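Local coordinates for protein aldo-keto reductase family 1 member C1 (Caenorhabditis elegans, PDB 1QWK) that probably catalyses the NADPH-dependent reduction of carbonyl compounds, as an aldose reductase-like member of the aldo-keto reductase family, at residues A[53-58]-A[78-83]; A[90-95]-A[109-114]; A[95-100]-A[144-149]. All coordinates share one frame; numbering follows the deposited sequence.

Interaction 1 (A[53-58]-A[78-83])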
ATOM      1  N   GLN A  53       6.641  12.332  -4.808  1.00 20.53           N
ATOM      2  CA  GLN A  53       6.776  13.784  -4.890  1.00 22.48           C
ATOM      3  C   GLN A  53       5.448  14.485  -4.592  1.00 22.08           C
ATOM      4  O   GLN A  53       5.174  15.562  -5.125  1.00 23.68           O
ATOM      5  CB  GLN A  53       7.265  14.204  -6.282  1.00 22.77           C
ATOM      6  CG  GLN A  53       8.473  13.433  -6.818  1.00 23.54           C
ATOM      7  CD  GLN A  53       9.632  13.376  -5.840  1.00 25.79           C
ATOM      8  OE1 GLN A  53       9.804  14.265  -5.004  1.00 25.95           O
ATOM      9  NE2 GLN A  53      10.445  12.331  -5.951  1.00 25.02           N
ATOM     10  N   ASN A  54       4.619  13.876  -3.748  1.00 22.12           N
ATOM     11  CA  ASN A  54       3.338  14.486  -3.404  1.00 21.96           C
ATOM     12  C   ASN A  54       3.158  14.679  -1.900  1.00 22.25           C
ATOM     13  O   ASN A  54       2.067  15.019  -1.444  1.00 23.25           O
ATOM     14  CB  ASN A  54       2.171  13.657  -3.958  1.00 22.98           C
ATOM     15  CG  ASN A  54       2.100  12.263  -3.361  1.00 22.87           C
ATOM     16  OD1 ASN A  54       2.722  11.983  -2.346  1.00 23.60           O
ATOM     17  ND2 ASN A  54       1.320  11.385  -3.992  1.00 24.58           N
ATOM     18  N   GLU A  55       4.225  14.474  -1.131  1.00 21.63           N
ATOM     19  CA  GLU A  55       4.148  14.627   0.321  1.00 23.04           C
ATOM     20  C   GLU A  55       3.829  16.064   0.730  1.00 23.14           C
ATOM     21  O   GLU A  55       3.080  16.291   1.678  1.00 22.30           O
ATOM     22  CB  GLU A  55       5.463  14.187   0.979  1.00 23.89           C
ATOM     23  CG  GLU A  55       5.767  12.695   0.842  1.00 24.56           C
ATOM     24  CD  GLU A  55       7.125  12.324   1.414  1.00 24.48           C
ATOM     25  OE1 GLU A  55       8.125  12.977   1.043  1.00 25.01           O
ATOM     26  OE2 GLU A  55       7.198  11.378   2.227  1.00 25.38           O
ATOM     27  N   GLU A  56       4.391  17.032   0.015  1.00 23.65           N
ATOM     28  CA  GLU A  56       4.148  18.434   0.336  1.00 25.86           C
ATOM     29  C   GLU A  56       2.661  18.765   0.175  1.00 24.95           C
ATOM     30  O   GLU A  56       2.067  19.445   1.016  1.00 24.58           O
ATOM     31  CB  GLU A  56       5.003  19.327  -0.566  1.00 28.84           C
ATOM     32  CG  GLU A  56       5.068  20.784  -0.140  1.00 36.16           C
ATOM     33  CD  GLU A  56       6.083  21.572  -0.955  1.00 39.18           C
ATOM     34  OE1 GLU A  56       7.289  21.259  -0.864  1.00 42.79           O
ATOM     35  OE2 GLU A  56       5.676  22.498  -1.688  1.00 42.55           O
ATOM     36  N   ALA A  57       2.061  18.269  -0.901  1.00 23.45           N
ATOM     37  CA  ALA A  57       0.647  18.502  -1.167  1.00 22.96           C
ATOM     38  C   ALA A  57      -0.207  17.833  -0.093  1.00 23.19           C
ATOM     39  O   ALA A  57      -1.193  18.404   0.377  1.00 23.23           O
ATOM     40  CB  ALA A  57       0.279  17.962  -2.544  1.00 21.81           C
ATOM     41  N   ILE A  58       0.174  16.620   0.300  1.00 22.46           N
ATOM     42  CA  ILE A  58      -0.566  15.901   1.328  1.00 21.81           C
ATOM     43  C   ILE A  58      -0.482  16.665   2.646  1.00 21.26           C
ATOM     44  O   ILE A  58      -1.450  16.713   3.406  1.00 22.54           O
ATOM     45  CB  ILE A  58      -0.018  14.467   1.508  1.00 19.99           C
ATOM     46  CG1 ILE A  58      -0.277  13.661   0.231  1.00 21.48           C
ATOM     47  CG2 ILE A  58      -0.675  13.799   2.713  1.00 21.10           C
ATOM     48  CD1 ILE A  58       0.279  12.249   0.250  1.00 22.15           C
ATOM     49  N   ILE A  78      -0.765   8.180   9.089  1.00 17.03           N
ATOM     50  CA  ILE A  78       0.020   8.555   7.915  1.00 18.10           C
ATOM     51  C   ILE A  78       1.188   7.594   7.695  1.00 17.24           C
ATOM     52  O   ILE A  78       2.002   7.380   8.593  1.00 18.19           O
ATOM     53  CB  ILE A  78       0.596   9.987   8.061  1.00 19.12           C
ATOM     54  CG1 ILE A  78      -0.539  10.984   8.346  1.00 19.68           C
ATOM     55  CG2 ILE A  78       1.381  10.368   6.809  1.00 20.57           C
ATOM     56  CD1 ILE A  78      -1.640  11.000   7.308  1.00 21.38           C
ATOM     57  N   THR A  79       1.257   7.027   6.495  1.00 16.94           N
ATOM     58  CA  THR A  79       2.320   6.097   6.122  1.00 17.10           C
ATOM     59  C   THR A  79       3.164   6.693   5.005  1.00 15.79           C
ATOM     60  O   THR A  79       2.619   7.232   4.052  1.00 16.80           O
ATOM     61  CB  THR A  79       1.755   4.771   5.541  1.00 17.42           C
ATOM     62  OG1 THR A  79       0.974   4.101   6.527  1.00 17.68           O
ATOM     63  CG2 THR A  79       2.895   3.855   5.069  1.00 18.35           C
ATOM     64  N   THR A  80       4.484   6.628   5.126  1.00 15.85           N
ATOM     65  CA  THR A  80       5.318   7.081   4.033  1.00 17.07           C
ATOM     66  C   THR A  80       6.445   6.075   3.875  1.00 16.23           C
ATOM     67  O   THR A  80       6.631   5.199   4.729  1.00 15.35           O
ATOM     68  CB  THR A  80       5.860   8.524   4.204  1.00 18.24           C
ATOM     69  OG1 THR A  80       6.358   8.974   2.935  1.00 19.68           O
ATOM     70  CG2 THR A  80       6.983   8.584   5.222  1.00 19.97           C
ATOM     71  N   LYS A  81       7.186   6.186   2.778  1.00 17.30           N
ATOM     72  CA  LYS A  81       8.242   5.226   2.491  1.00 17.62           C
ATOM     73  C   LYS A  81       9.541   5.844   2.005  1.00 17.48           C
ATOM     74  O   LYS A  81       9.535   6.831   1.261  1.00 18.40           O
ATOM     75  CB  LYS A  81       7.740   4.240   1.432  1.00 17.57           C
ATOM     76  CG  LYS A  81       6.293   3.805   1.599  1.00 18.76           C
ATOM     77  CD  LYS A  81       5.907   2.786   0.532  1.00 21.19           C
ATOM     78  CE  LYS A  81       4.395   2.634   0.430  1.00 21.65           C
ATOM     79  NZ  LYS A  81       3.771   3.878  -0.131  1.00 21.80           N
ATOM     80  N   ALA A  82      10.654   5.247   2.414  1.00 17.58           N
ATOM     81  CA  ALA A  82      11.973   5.723   2.003  1.00 17.20           C
ATOM     82  C   ALA A  82      12.311   5.117   0.646  1.00 17.29           C
ATOM     83  O   ALA A  82      12.114   3.923   0.434  1.00 17.18           O
ATOM     84  CB  ALA A  82      13.022   5.305   3.040  1.00 16.18           C
ATOM     85  N   TRP A  83      12.808   5.941  -0.274  1.00 16.88           N
ATOM     86  CA  TRP A  83      13.167   5.467  -1.608  1.00 16.45           C
ATOM     87  C   TRP A  83      14.562   4.824  -1.590  1.00 17.30           C
ATOM     88  O   TRP A  83      15.261   4.867  -0.577  1.00 17.21           O
ATOM     89  CB  TRP A  83      13.113   6.622  -2.617  1.00 17.19           C
ATOM     90  CG  TRP A  83      13.189   6.175  -4.041  1.00 18.32           C
ATOM     91  CD1 TRP A  83      13.992   6.690  -5.017  1.00 17.88           C
ATOM     92  CD2 TRP A  83      12.460   5.097  -4.650  1.00 18.38           C
ATOM     93  NE1 TRP A  83      13.815   5.998  -6.192  1.00 18.84           N
ATOM     94  CE2 TRP A  83      12.881   5.016  -5.997  1.00 18.06           C
ATOM     95  CE3 TRP A  83      11.494   4.192  -4.187  1.00 19.21           C
ATOM     96  CZ2 TRP A  83      12.369   4.062  -6.891  1.00 18.10           C
ATOM     97  CZ3 TRP A  83      10.984   3.242  -5.075  1.00 18.84           C
ATOM     98  CH2 TRP A  83      11.425   3.186  -6.411  1.00 18.99           C
TER
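E55 and T80 meet where the first turn of helix 55-68 lies against strand 77-82, inside a beta-alpha-beta unit of the (beta/alpha)8 barrel adopted by aldo-keto reductases. The pair is a worked example of how a buried acid can be settled between barrel wall and helix by hydroxyl groups. T80 OG1 donates to E55 OE2 over 2.6 Å, a short bond and the one direct link between the two segments. Beyond CG the glutamate chain runs extended from the helix, and it crosses the threonine side chain at about a right angle. The threonine answers by turning its hydroxyl anti to its own backbone nitrogen (chi1 -165°), which aims OG1 at the helix and leaves CG2 in the crowded position between nitrogen and carbonyl carbon; T80 also packs on Y111 of the next strand.

OE2 has a second hydroxyl partner, S99 OG on helix 92-103, so one carboxylate oxygen ties together a strand and two helices. Burial would tend to raise the pKa of the acid, and the two hydroxyl partners of OE2 probably offset part of that shift. One turn further along the helix I58 also faces the strand, but more loosely: its CG2 stops 5.5 Å from I78 CD1, and the residue packs on V31 and L103 as well. The helical turn that carries both residues is closed by I58 N bonding to N54 O at 3.0 Å.

The next strand residue, K81, sends its amine to D47 and, weakly, to Y52, the predicted proton donor, an arrangement consistent with the family's catalytic tetrad. Back at the contact, T80 OG1 reaches E55 OE2 on the anti side of the carboxylate, 20° out of its plane.

Interaction 2 (A[90-95]-A[109-114])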
ATOM      1  N   GLY A  90      23.472   5.381   6.617  1.00 26.10           N
ATOM      2  CA  GLY A  90      23.383   6.715   7.192  1.00 24.60           C
ATOM      3  C   GLY A  90      22.500   7.725   6.487  1.00 24.72           C
ATOM      4  O   GLY A  90      22.536   8.907   6.828  1.00 24.87           O
ATOM      5  N   LYS A  91      21.696   7.277   5.527  1.00 21.14           N
ATOM      6  CA  LYS A  91      20.838   8.194   4.781  1.00 21.32           C
ATOM      7  C   LYS A  91      19.360   8.176   5.174  1.00 18.88           C
ATOM      8  O   LYS A  91      18.611   9.079   4.795  1.00 19.98           O
ATOM      9  CB  LYS A  91      20.943   7.905   3.278  1.00 23.27           C
ATOM     10  CG  LYS A  91      22.358   7.958   2.714  1.00 26.31           C
ATOM     11  CD  LYS A  91      22.978   9.336   2.849  1.00 30.89           C
ATOM     12  CE  LYS A  91      24.368   9.371   2.220  1.00 34.23           C
ATOM     13  NZ  LYS A  91      25.030  10.697   2.377  1.00 36.77           N
ATOM     14  N   LEU A  92      18.938   7.175   5.941  1.00 18.95           N
ATOM     15  CA  LEU A  92      17.529   7.064   6.312  1.00 18.69           C
ATOM     16  C   LEU A  92      16.959   8.193   7.167  1.00 20.63           C
ATOM     17  O   LEU A  92      15.909   8.751   6.841  1.00 20.09           O
ATOM     18  CB  LEU A  92      17.266   5.731   7.013  1.00 18.18           C
ATOM     19  CG  LEU A  92      15.774   5.377   7.109  1.00 15.29           C
ATOM     20  CD1 LEU A  92      15.216   5.134   5.703  1.00 17.84           C
ATOM     21  CD2 LEU A  92      15.595   4.145   7.970  1.00 16.82           C
ATOM     22  N   GLU A  93      17.635   8.531   8.259  1.00 21.57           N
ATOM     23  CA  GLU A  93      17.126   9.580   9.131  1.00 22.97           C
ATOM     24  C   GLU A  93      16.924  10.887   8.373  1.00 22.31           C
ATOM     25  O   GLU A  93      15.895  11.549   8.523  1.00 21.10           O
ATOM     26  CB  GLU A  93      18.065   9.805  10.315  1.00 26.09           C
ATOM     27  CG  GLU A  93      17.435  10.650  11.406  1.00 30.13           C
ATOM     28  CD  GLU A  93      18.376  10.932  12.555  1.00 34.22           C
ATOM     29  OE1 GLU A  93      18.965   9.972  13.098  1.00 35.54           O
ATOM     30  OE2 GLU A  93      18.518  12.120  12.914  1.00 36.92           O
ATOM     31  N   GLY A  94      17.911  11.258   7.563  1.00 21.99           N
ATOM     32  CA  GLY A  94      17.804  12.479   6.785  1.00 22.39           C
ATOM     33  C   GLY A  94      16.595  12.443   5.869  1.00 22.51           C
ATOM     34  O   GLY A  94      15.874  13.433   5.727  1.00 21.37           O
ATOM     35  N   GLY A  95      16.368  11.291   5.243  1.00 21.60           N
ATOM     36  CA  GLY A  95      15.233  11.147   4.348  1.00 20.60           C
ATOM     37  C   GLY A  95      13.912  11.280   5.087  1.00 19.99           C
ATOM     38  O   GLY A  95      12.992  11.945   4.618  1.00 21.03           O
ATOM     39  N   ASP A 109       3.043   7.647  11.348  1.00 16.90           N
ATOM     40  CA  ASP A 109       2.555   6.473  12.044  1.00 16.33           C
ATOM     41  C   ASP A 109       3.266   5.205  11.591  1.00 17.62           C
ATOM     42  O   ASP A 109       3.506   4.302  12.394  1.00 16.81           O
ATOM     43  CB  ASP A 109       1.042   6.385  11.851  1.00 17.79           C
ATOM     44  CG  ASP A 109       0.324   7.598  12.441  1.00 19.46           C
ATOM     45  OD1 ASP A 109       0.014   7.582  13.654  1.00 22.39           O
ATOM     46  OD2 ASP A 109       0.106   8.581  11.699  1.00 18.97           O
ATOM     47  N   LEU A 110       3.636   5.154  10.316  1.00 17.95           N
ATOM     48  CA  LEU A 110       4.333   3.992   9.771  1.00 16.86           C
ATOM     49  C   LEU A 110       5.345   4.440   8.723  1.00 15.82           C
ATOM     50  O   LEU A 110       5.025   5.246   7.848  1.00 15.94           O
ATOM     51  CB  LEU A 110       3.318   3.017   9.148  1.00 17.09           C
ATOM     52  CG  LEU A 110       3.868   1.760   8.445  1.00 15.60           C
ATOM     53  CD1 LEU A 110       4.644   0.901   9.427  1.00 17.16           C
ATOM     54  CD2 LEU A 110       2.707   0.964   7.841  1.00 15.15           C
ATOM     55  N   TYR A 111       6.571   3.930   8.823  1.00 15.05           N
ATOM     56  CA  TYR A 111       7.631   4.268   7.877  1.00 15.42           C
ATOM     57  C   TYR A 111       8.170   2.975   7.286  1.00 14.88           C
ATOM     58  O   TYR A 111       8.626   2.100   8.023  1.00 16.56           O
ATOM     59  CB  TYR A 111       8.756   5.028   8.581  1.00 15.73           C
ATOM     60  CG  TYR A 111       9.756   5.653   7.640  1.00 17.88           C
ATOM     61  CD1 TYR A 111       9.332   6.424   6.552  1.00 19.20           C
ATOM     62  CD2 TYR A 111      11.124   5.531   7.867  1.00 20.27           C
ATOM     63  CE1 TYR A 111      10.248   7.062   5.722  1.00 19.76           C
ATOM     64  CE2 TYR A 111      12.046   6.166   7.042  1.00 20.40           C
ATOM     65  CZ  TYR A 111      11.605   6.930   5.977  1.00 20.54           C
ATOM     66  OH  TYR A 111      12.520   7.585   5.186  1.00 22.91           O
ATOM     67  N   LEU A 112       8.124   2.862   5.961  1.00 14.97           N
ATOM     68  CA  LEU A 112       8.556   1.643   5.272  1.00 16.01           C
ATOM     69  C   LEU A 112       9.731   1.800   4.328  1.00 15.40           C
ATOM     70  O   LEU A 112       9.945   2.870   3.766  1.00 16.26           O
ATOM     71  CB  LEU A 112       7.394   1.089   4.436  1.00 16.11           C
ATOM     72  CG  LEU A 112       5.999   0.964   5.057  1.00 15.10           C
ATOM     73  CD1 LEU A 112       5.017   0.520   3.989  1.00 18.37           C
ATOM     74  CD2 LEU A 112       6.037  -0.013   6.216  1.00 15.28           C
ATOM     75  N   ALA A 113      10.492   0.725   4.152  1.00 15.18           N
ATOM     76  CA  ALA A 113      11.569   0.737   3.171  1.00 14.67           C
ATOM     77  C   ALA A 113      10.739   0.422   1.913  1.00 16.09           C
ATOM     78  O   ALA A 113      10.113  -0.634   1.838  1.00 16.51           O
ATOM     79  CB  ALA A 113      12.566  -0.395   3.457  1.00 16.18           C
ATOM     80  N   HIS A 114      10.712   1.332   0.944  1.00 14.27           N
ATOM     81  CA  HIS A 114       9.905   1.154  -0.269  1.00 15.45           C
ATOM     82  C   HIS A 114      10.338  -0.061  -1.075  1.00 16.66           C
ATOM     83  O   HIS A 114       9.537  -0.674  -1.778  1.00 17.44           O
ATOM     84  CB  HIS A 114      10.011   2.406  -1.140  1.00 15.37           C
ATOM     85  CG  HIS A 114       8.812   2.677  -1.992  1.00 19.47           C
ATOM     86  ND1 HIS A 114       8.038   1.678  -2.543  1.00 21.68           N
ATOM     87  CD2 HIS A 114       8.286   3.845  -2.433  1.00 16.71           C
ATOM     88  CE1 HIS A 114       7.089   2.218  -3.288  1.00 21.00           C
ATOM     89  NE2 HIS A 114       7.217   3.532  -3.237  1.00 21.38           N
TER
HETATM   90  O   HOH W   1      11.489   9.302   3.254  1.00 22.16           O
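L92, the first residue of helix 92-103, opens the contact by laying its branched end against the ring of Y111 on strand 110-113. Helix and strand are consecutive members of a beta-alpha-beta unit in the barrel, and their meeting illustrates how an aromatic residue spans the layer between wall and outer helix. L92 holds CG anti to its backbone nitrogen (chi1 -165°), which carries the branch back toward the strand. Its CD1 then sits 3.6 Å from Y111 CE2 and reaches on to the phenol oxygen, with CD1 to Y111 OH at 3.7 Å. The methyl approaches the ring obliquely, and the leucine and tyrosine run alongside one another with their ends pointing opposite ways. F138 of helix 131-143 touches both L92 and the tyrosine ring, while the backbone nitrogen of L92 is bound by Q137, so the start of the helix is also fastened to that neighbour.

At G95 the backbone itself comes close, G95 C lying 3.9 Å from Y111 OH. The same turn is closed by G95 N bonding to K91 O at 3.2 Å.

Between G95 and the phenol sits a water, in the plane of the Y111 ring at its edge. It is 2.8 Å from Y111 OH, and it donates a weak bond of 3.3 Å to G95 O. The chemistry is thus divided: apolar carbon does the packing along the ring, while the phenol oxygen at its end has a water partner that links it only weakly to G95 O, which implies that polar coupling of helix to strand is indirect and probably slight beside the apolar packing.

Interaction 3 (A[95-100]-A[144-149])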
ATOM      1  N   GLY A  95      16.368  11.291   5.243  1.00 21.60           N
ATOM      2  CA  GLY A  95      15.233  11.147   4.348  1.00 20.60           C
ATOM      3  C   GLY A  95      13.912  11.280   5.087  1.00 19.99           C
ATOM      4  O   GLY A  95      12.992  11.945   4.618  1.00 21.03           O
ATOM      5  N   LEU A  96      13.812  10.647   6.250  1.00 20.28           N
ATOM      6  CA  LEU A  96      12.586  10.716   7.028  1.00 19.90           C
ATOM      7  C   LEU A  96      12.315  12.137   7.512  1.00 20.97           C
ATOM      8  O   LEU A  96      11.180  12.611   7.455  1.00 20.49           O
ATOM      9  CB  LEU A  96      12.655   9.761   8.221  1.00 19.34           C
ATOM     10  CG  LEU A  96      11.443   9.750   9.161  1.00 19.50           C
ATOM     11  CD1 LEU A  96      10.149   9.543   8.377  1.00 22.25           C
ATOM     12  CD2 LEU A  96      11.627   8.649  10.186  1.00 22.91           C
ATOM     13  N   ARG A  97      13.351  12.825   7.980  1.00 21.88           N
ATOM     14  CA  ARG A  97      13.158  14.189   8.457  1.00 23.54           C
ATOM     15  C   ARG A  97      12.704  15.097   7.323  1.00 23.52           C
ATOM     16  O   ARG A  97      11.927  16.032   7.536  1.00 23.27           O
ATOM     17  CB  ARG A  97      14.438  14.723   9.111  1.00 24.41           C
ATOM     18  CG  ARG A  97      14.692  14.113  10.487  1.00 26.00           C
ATOM     19  CD  ARG A  97      15.878  14.752  11.185  1.00 27.91           C
ATOM     20  NE  ARG A  97      16.145  14.143  12.488  1.00 29.08           N
ATOM     21  CZ  ARG A  97      15.407  14.339  13.577  1.00 30.15           C
ATOM     22  NH1 ARG A  97      14.346  15.134  13.534  1.00 30.12           N
ATOM     23  NH2 ARG A  97      15.735  13.743  14.714  1.00 31.87           N
ATOM     24  N   GLU A  98      13.168  14.817   6.110  1.00 23.76           N
ATOM     25  CA  GLU A  98      12.757  15.621   4.967  1.00 25.25           C
ATOM     26  C   GLU A  98      11.281  15.347   4.669  1.00 23.55           C
ATOM     27  O   GLU A  98      10.519  16.273   4.384  1.00 23.39           O
ATOM     28  CB  GLU A  98      13.625  15.298   3.747  1.00 28.63           C
ATOM     29  CG  GLU A  98      13.326  16.163   2.525  1.00 33.23           C
ATOM     30  CD  GLU A  98      13.286  17.649   2.858  1.00 36.73           C
ATOM     31  OE1 GLU A  98      14.274  18.162   3.427  1.00 37.16           O
ATOM     32  OE2 GLU A  98      12.266  18.301   2.546  1.00 38.16           O
ATOM     33  N   SER A  99      10.875  14.079   4.738  1.00 20.55           N
ATOM     34  CA  SER A  99       9.479  13.727   4.497  1.00 20.01           C
ATOM     35  C   SER A  99       8.585  14.381   5.559  1.00 18.87           C
ATOM     36  O   SER A  99       7.494  14.859   5.250  1.00 19.34           O
ATOM     37  CB  SER A  99       9.282  12.206   4.525  1.00 20.29           C
ATOM     38  OG  SER A  99       9.886  11.586   3.398  1.00 21.64           O
ATOM     39  N   LEU A 100       9.052  14.400   6.807  1.00 19.59           N
ATOM     40  CA  LEU A 100       8.290  15.007   7.891  1.00 20.91           C
ATOM     41  C   LEU A 100       8.130  16.510   7.668  1.00 22.43           C
ATOM     42  O   LEU A 100       7.080  17.084   7.966  1.00 23.92           O
ATOM     43  CB  LEU A 100       8.972  14.743   9.241  1.00 21.37           C
ATOM     44  CG  LEU A 100       8.896  13.306   9.759  1.00 22.01           C
ATOM     45  CD1 LEU A 100       9.727  13.169  11.027  1.00 23.11           C
ATOM     46  CD2 LEU A 100       7.445  12.936  10.031  1.00 22.91           C
ATOM     47  N   ALA A 144      13.918   6.525  17.942  1.00 20.90           N
ATOM     48  CA  ALA A 144      14.020   7.976  18.076  1.00 22.42           C
ATOM     49  C   ALA A 144      12.636   8.610  18.180  1.00 23.56           C
ATOM     50  O   ALA A 144      12.511   9.796  18.487  1.00 24.82           O
ATOM     51  CB  ALA A 144      14.778   8.565  16.884  1.00 21.59           C
ATOM     52  N   GLY A 145      11.602   7.821  17.907  1.00 21.56           N
ATOM     53  CA  GLY A 145      10.243   8.326  17.983  1.00 21.35           C
ATOM     54  C   GLY A 145       9.739   9.054  16.749  1.00 20.51           C
ATOM     55  O   GLY A 145       8.680   9.684  16.785  1.00 21.16           O
ATOM     56  N   LEU A 146      10.491   8.975  15.657  1.00 20.09           N
ATOM     57  CA  LEU A 146      10.113   9.629  14.407  1.00 20.10           C
ATOM     58  C   LEU A 146       9.025   8.855  13.667  1.00 19.21           C
ATOM     59  O   LEU A 146       8.309   9.412  12.835  1.00 19.64           O
ATOM     60  CB  LEU A 146      11.341   9.786  13.508  1.00 19.73           C
ATOM     61  CG  LEU A 146      12.448  10.702  14.055  1.00 23.02           C
ATOM     62  CD1 LEU A 146      13.644  10.707  13.112  1.00 22.95           C
ATOM     63  CD2 LEU A 146      11.897  12.103  14.232  1.00 23.27           C
ATOM     64  N   ALA A 147       8.914   7.565  13.966  1.00 18.49           N
ATOM     65  CA  ALA A 147       7.898   6.716  13.342  1.00 18.95           C
ATOM     66  C   ALA A 147       7.287   5.835  14.427  1.00 17.63           C
ATOM     67  O   ALA A 147       8.013   5.222  15.208  1.00 18.00           O
ATOM     68  CB  ALA A 147       8.532   5.855  12.250  1.00 19.74           C
ATOM     69  N   LYS A 148       5.958   5.770  14.478  1.00 17.22           N
ATOM     70  CA  LYS A 148       5.270   4.967  15.491  1.00 18.45           C
ATOM     71  C   LYS A 148       5.315   3.472  15.194  1.00 16.96           C
ATOM     72  O   LYS A 148       4.967   2.655  16.046  1.00 18.42           O
ATOM     73  CB  LYS A 148       3.809   5.411  15.627  1.00 20.12           C
ATOM     74  CG  LYS A 148       3.634   6.867  16.048  1.00 25.24           C
ATOM     75  CD  LYS A 148       4.202   7.129  17.432  1.00 27.42           C
ATOM     76  CE  LYS A 148       3.869   8.538  17.905  1.00 32.65           C
ATOM     77  NZ  LYS A 148       4.401   8.809  19.272  1.00 34.00           N
ATOM     78  N   ALA A 149       5.747   3.128  13.986  1.00 16.04           N
ATOM     79  CA  ALA A 149       5.856   1.741  13.549  1.00 15.21           C
ATOM     80  C   ALA A 149       6.737   1.732  12.304  1.00 15.88           C
ATOM     81  O   ALA A 149       6.822   2.735  11.589  1.00 16.39           O
ATOM     82  CB  ALA A 149       4.465   1.173  13.219  1.00 14.73           C
TER
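L96 O accepts the backbone nitrogen of L100 at 2.9 Å, and this turn of helix 92-103 presents L96, R97 and L100 together to L146. The setting is the outer layer of the (beta/alpha)8 barrel, where the loop after helix 131-143 leads into strand 150-153. That helix ends in a Schellman motif: G145, with its positive phi of 84°, turns the chain so that L146 drops toward the neighbouring helix, and backbone bonding of L146 and K148 to V108 ties the loop to the chain just before strand 110-113.

The contact illustrates one leucine of a loop shared by three side chains of a helix. L96 makes the closest approach, its CD2 lying 3.5 Å from L146 CB. L146 has CG anti to its carbonyl carbon (chi1 -64°), which carries both methyls forward onto the helix. One of them, CD2, stands 4.0 Å from L100 CD1; the two leucines cross obliquely.

R97 closes the solvent side. Its chain, extended from CG to NE, crosses L146 at about a right angle, while NE forms a salt bridge with E93 one turn earlier. That pairing probably helps to hold the guanidinium in place, and the flat group uses one face for apolar contact: L146 CD1 sits 4.0 Å above its plane, over the centre of the group.

Helix 92-103 connects the three contacts. Interactions 2 and 3 use successive turns of it, share G95 and have centres 6 Å apart; interaction 1 lies 11 Å from each. Strands 77-82 and 110-113 are joined by A82 N to L112 O at 2.8 Å, tying interaction 1 to interaction 2, while Y111 N to A149 O at 3.0 Å carries the barrel wall on to interaction 3. The predicted site residues K81, on strand 77-82, and H114, just beyond strand 110-113, lie near the C-terminal ends of those strands. The loop of interaction 3 enters strand 150-153 at the other end, with the L96 side chain about 9 Å from that of K81.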